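Local coordinates for nitrate transport protein (PDB 3HN0) that is probably the substrate-binding component of an ABC transporter, perhaps for nitrate or a related small solute, at residues Leu99-Asn104 against Ile110-Tyr115. Sequence-based numbering, arbitrary orientation.
Sequences LYVFGN and ILTRYY
Leu99 opens the contact by meeting Thr112 methyl to methyl: Leu99 CD2 lies 3.6 Å from Thr112 CG2, the two side chains pointing at each other tip to tip. The leucine's CG lies anti to the backbone nitrogen (chi1 172°) and CD2 continues the extended chain, which makes this branch, not CD1, the one that meets the threonine. At Tyr100 the backbone hydrogen-bonds with Arg146 and Val148. Val101 faces the helix again, and its CG2 methyl comes within 4.0 Å of Thr112 CG2, also end on. One threonine methyl therefore serves both residues, and the buried contact is wholly apolar, with no hydrogen bond crossing it. With chi1 of Thr112 at -62°, CG2 stands opposite the backbone nitrogen and points at the strand, while OG1 turns back to hydrogen-bond Pro108 O, one turn earlier, which satisfies the hydroxyl. Beyond Val101 the chain leaves the helix face, and Gly103 lies in the turn toward the helix start, its O hydrogen-bonded to Thr106 OG1. The arrangement is the first half of a beta-alpha-beta unit: strand 99-100 leads through a loop into helix 107-119, which packs back on it before the parallel strand 125-126. Leu125 of that strand touches both Leu99 and Val101, Leu116 adds to the cover over Leu99, and helix 251-264 packs against Ile110 and Tyr114.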
ATOM      1  N   LEU A  99     -24.393  -4.445  -8.469  1.00 20.10           N
ATOM      2  CA  LEU A  99     -22.986  -4.434  -8.772  1.00 18.06           C
ATOM      3  C   LEU A  99     -22.634  -5.725  -9.466  1.00 14.95           C
ATOM      4  O   LEU A  99     -22.760  -6.812  -8.895  1.00 14.66           O
ATOM      5  CB  LEU A  99     -22.145  -4.258  -7.495  1.00 18.69           C
ATOM      6  CG  LEU A  99     -20.627  -4.402  -7.582  1.00 19.32           C
ATOM      7  CD1 LEU A  99     -20.091  -3.455  -8.588  1.00 25.34           C
ATOM      8  CD2 LEU A  99     -20.023  -4.149  -6.168  1.00 23.47           C
ATOM      9  N   TYR A 100     -22.210  -5.616 -10.713  1.00 15.86           N
ATOM     10  CA  TYR A 100     -21.903  -6.790 -11.492  1.00 16.05           C
ATOM     11  C   TYR A 100     -20.464  -7.180 -11.287  1.00 18.88           C
ATOM     12  O   TYR A 100     -19.563  -6.346 -11.450  1.00 17.76           O
ATOM     13  CB  TYR A 100     -22.171  -6.555 -12.969  1.00 14.53           C
ATOM     14  CG  TYR A 100     -23.625  -6.600 -13.322  1.00 15.15           C
ATOM     15  CD1 TYR A 100     -24.459  -5.544 -13.021  1.00 14.43           C
ATOM     16  CD2 TYR A 100     -24.180  -7.724 -13.946  1.00 19.57           C
ATOM     17  CE1 TYR A 100     -25.852  -5.596 -13.344  1.00 18.53           C
ATOM     18  CE2 TYR A 100     -25.514  -7.772 -14.288  1.00 19.91           C
ATOM     19  CZ  TYR A 100     -26.339  -6.713 -13.984  1.00 19.47           C
ATOM     20  OH  TYR A 100     -27.681  -6.776 -14.312  1.00 23.80           O
ATOM     21  N   VAL A 101     -20.266  -8.470 -10.993  1.00 17.45           N
ATOM     22  CA  VAL A 101     -18.978  -9.029 -10.644  1.00 19.31           C
ATOM     23  C   VAL A 101     -18.689 -10.248 -11.524  1.00 16.43           C
ATOM     24  O   VAL A 101     -19.526 -11.141 -11.659  1.00 18.98           O
ATOM     25  CB  VAL A 101     -18.996  -9.463  -9.125  1.00 20.42           C
ATOM     26  CG1 VAL A 101     -17.683 -10.065  -8.731  1.00 24.03           C
ATOM     27  CG2 VAL A 101     -19.365  -8.271  -8.230  1.00 22.85           C
ATOM     28  N   PHE A 102     -17.518 -10.266 -12.136  1.00 19.09           N
ATOM     29  CA  PHE A 102     -17.085 -11.400 -12.914  1.00 19.29           C
ATOM     30  C   PHE A 102     -16.302 -12.387 -11.988  1.00 19.38           C
ATOM     31  O   PHE A 102     -15.983 -12.074 -10.851  1.00 18.69           O
ATOM     32  CB  PHE A 102     -16.245 -10.939 -14.106  1.00 21.11           C
ATOM     33  CG  PHE A 102     -14.933 -10.305 -13.718  1.00 19.23           C
ATOM     34  CD1 PHE A 102     -14.860  -8.932 -13.398  1.00 21.23           C
ATOM     35  CD2 PHE A 102     -13.767 -11.057 -13.670  1.00 26.35           C
ATOM     36  CE1 PHE A 102     -13.654  -8.351 -13.018  1.00 21.91           C
ATOM     37  CE2 PHE A 102     -12.552 -10.464 -13.317  1.00 19.77           C
ATOM     38  CZ  PHE A 102     -12.504  -9.113 -12.961  1.00 21.42           C
ATOM     39  N   GLY A 103     -16.043 -13.589 -12.482  1.00 20.03           N
ATOM     40  CA  GLY A 103     -15.273 -14.576 -11.727  1.00 20.07           C
ATOM     41  C   GLY A 103     -15.846 -14.987 -10.385  1.00 20.15           C
ATOM     42  O   GLY A 103     -15.114 -15.131  -9.395  1.00 18.69           O
ATOM     43  N   ASN A 104     -17.158 -15.219 -10.348  1.00 20.65           N
ATOM     44  CA  ASN A 104     -17.807 -15.730  -9.164  1.00 20.89           C
ATOM     45  C   ASN A 104     -16.972 -16.824  -8.497  1.00 19.00           C
ATOM     46  O   ASN A 104     -16.533 -17.728  -9.178  1.00 17.20           O
ATOM     47  CB  ASN A 104     -19.195 -16.303  -9.488  1.00 24.10           C
ATOM     48  CG  ASN A 104     -19.851 -16.917  -8.267  1.00 29.42           C
ATOM     49  OD1 ASN A 104     -19.770 -18.131  -8.045  1.00 39.80           O
ATOM     50  ND2 ASN A 104     -20.443 -16.082  -7.439  1.00 23.98           N
ATOM     51  N   ILE A 110     -14.313 -12.315  -4.294  1.00 15.43           N
ATOM     52  CA  ILE A 110     -13.964 -12.256  -2.875  1.00 13.66           C
ATOM     53  C   ILE A 110     -13.501 -10.863  -2.439  1.00 13.39           C
ATOM     54  O   ILE A 110     -13.959 -10.341  -1.419  1.00 13.15           O
ATOM     55  CB  ILE A 110     -12.945 -13.327  -2.485  1.00 15.69           C
ATOM     56  CG1 ILE A 110     -13.544 -14.722  -2.656  1.00 20.05           C
ATOM     57  CG2 ILE A 110     -12.492 -13.095  -1.000  1.00 13.80           C
ATOM     58  CD1 ILE A 110     -12.535 -15.837  -2.982  1.00 23.96           C
ATOM     59  N   LEU A 111     -12.635 -10.245  -3.239  1.00 12.94           N
ATOM     60  CA  LEU A 111     -12.139  -8.910  -2.936  1.00 13.28           C
ATOM     61  C   LEU A 111     -13.226  -7.843  -3.000  1.00 12.22           C
ATOM     62  O   LEU A 111     -13.176  -6.845  -2.257  1.00 13.60           O
ATOM     63  CB  LEU A 111     -10.938  -8.538  -3.819  1.00 13.26           C
ATOM     64  CG  LEU A 111      -9.662  -9.378  -3.495  1.00 17.31           C
ATOM     65  CD1 LEU A 111      -8.448  -8.836  -4.259  1.00 19.56           C
ATOM     66  CD2 LEU A 111      -9.371  -9.457  -2.001  1.00 16.45           C
ATOM     67  N   THR A 112     -14.186  -8.017  -3.886  1.00 13.66           N
ATOM     68  CA  THR A 112     -15.297  -7.083  -3.967  1.00 12.60           C
ATOM     69  C   THR A 112     -16.128  -7.242  -2.695  1.00 13.14           C
ATOM     70  O   THR A 112     -16.480  -6.260  -2.066  1.00 11.95           O
ATOM     71  CB  THR A 112     -16.152  -7.351  -5.236  1.00 14.77           C
ATOM     72  OG1 THR A 112     -15.314  -7.147  -6.395  1.00 14.99           O
ATOM     73  CG2 THR A 112     -17.337  -6.406  -5.320  1.00 15.80           C
ATOM     74  N   ARG A 113     -16.392  -8.480  -2.300  1.00 14.58           N
ATOM     75  CA  ARG A 113     -17.153  -8.698  -1.067  1.00 14.97           C
ATOM     76  C   ARG A 113     -16.412  -8.116   0.138  1.00 16.27           C
ATOM     77  O   ARG A 113     -17.009  -7.487   0.999  1.00 16.60           O
ATOM     78  CB  ARG A 113     -17.454 -10.186  -0.888  1.00 17.68           C
ATOM     79  CG  ARG A 113     -18.567 -10.674  -1.827  1.00 21.86           C
ATOM     80  CD  ARG A 113     -18.994 -12.076  -1.447  1.00 29.76           C
ATOM     81  NE  ARG A 113     -18.303 -13.088  -2.228  1.00 27.65           N
ATOM     82  CZ  ARG A 113     -17.964 -14.298  -1.795  1.00 35.88           C
ATOM     83  NH1 ARG A 113     -18.186 -14.664  -0.535  1.00 38.57           N
ATOM     84  NH2 ARG A 113     -17.371 -15.143  -2.634  1.00 41.28           N
ATOM     85  N   TYR A 114     -15.083  -8.259   0.152  1.00 14.65           N
ATOM     86  CA  TYR A 114     -14.300  -7.709   1.244  1.00 14.15           C
ATOM     87  C   TYR A 114     -14.407  -6.183   1.327  1.00 13.23           C
ATOM     88  O   TYR A 114     -14.566  -5.578   2.418  1.00 12.59           O
ATOM     89  CB  TYR A 114     -12.838  -8.144   1.088  1.00 11.93           C
ATOM     90  CG  TYR A 114     -11.925  -7.427   2.048  1.00 12.22           C
ATOM     91  CD1 TYR A 114     -11.942  -7.735   3.403  1.00 16.99           C
ATOM     92  CD2 TYR A 114     -11.022  -6.421   1.605  1.00 14.00           C
ATOM     93  CE1 TYR A 114     -11.130  -7.083   4.298  1.00 22.24           C
ATOM     94  CE2 TYR A 114     -10.198  -5.751   2.523  1.00 14.55           C
ATOM     95  CZ  TYR A 114     -10.264  -6.099   3.871  1.00 20.35           C
ATOM     96  OH  TYR A 114      -9.468  -5.476   4.810  1.00 21.46           O
ATOM     97  N   TYR A 115     -14.254  -5.552   0.162  1.00 14.07           N
ATOM     98  CA  TYR A 115     -14.337  -4.102   0.053  1.00 13.48           C
ATOM     99  C   TYR A 115     -15.709  -3.587   0.510  1.00 13.93           C
ATOM    100  O   TYR A 115     -15.776  -2.656   1.271  1.00 12.97           O
ATOM    101  CB  TYR A 115     -14.073  -3.651  -1.406  1.00 14.79           C
ATOM    102  CG  TYR A 115     -14.287  -2.177  -1.592  1.00 13.34           C
ATOM    103  CD1 TYR A 115     -13.298  -1.277  -1.251  1.00 18.38           C
ATOM    104  CD2 TYR A 115     -15.492  -1.685  -2.082  1.00 19.86           C
ATOM    105  CE1 TYR A 115     -13.504   0.102  -1.389  1.00 22.17           C
ATOM    106  CE2 TYR A 115     -15.688  -0.301  -2.224  1.00 21.38           C
ATOM    107  CZ  TYR A 115     -14.682   0.554  -1.877  1.00 21.00           C
ATOM    108  OH  TYR A 115     -14.840   1.908  -1.992  1.00 30.79           O
TER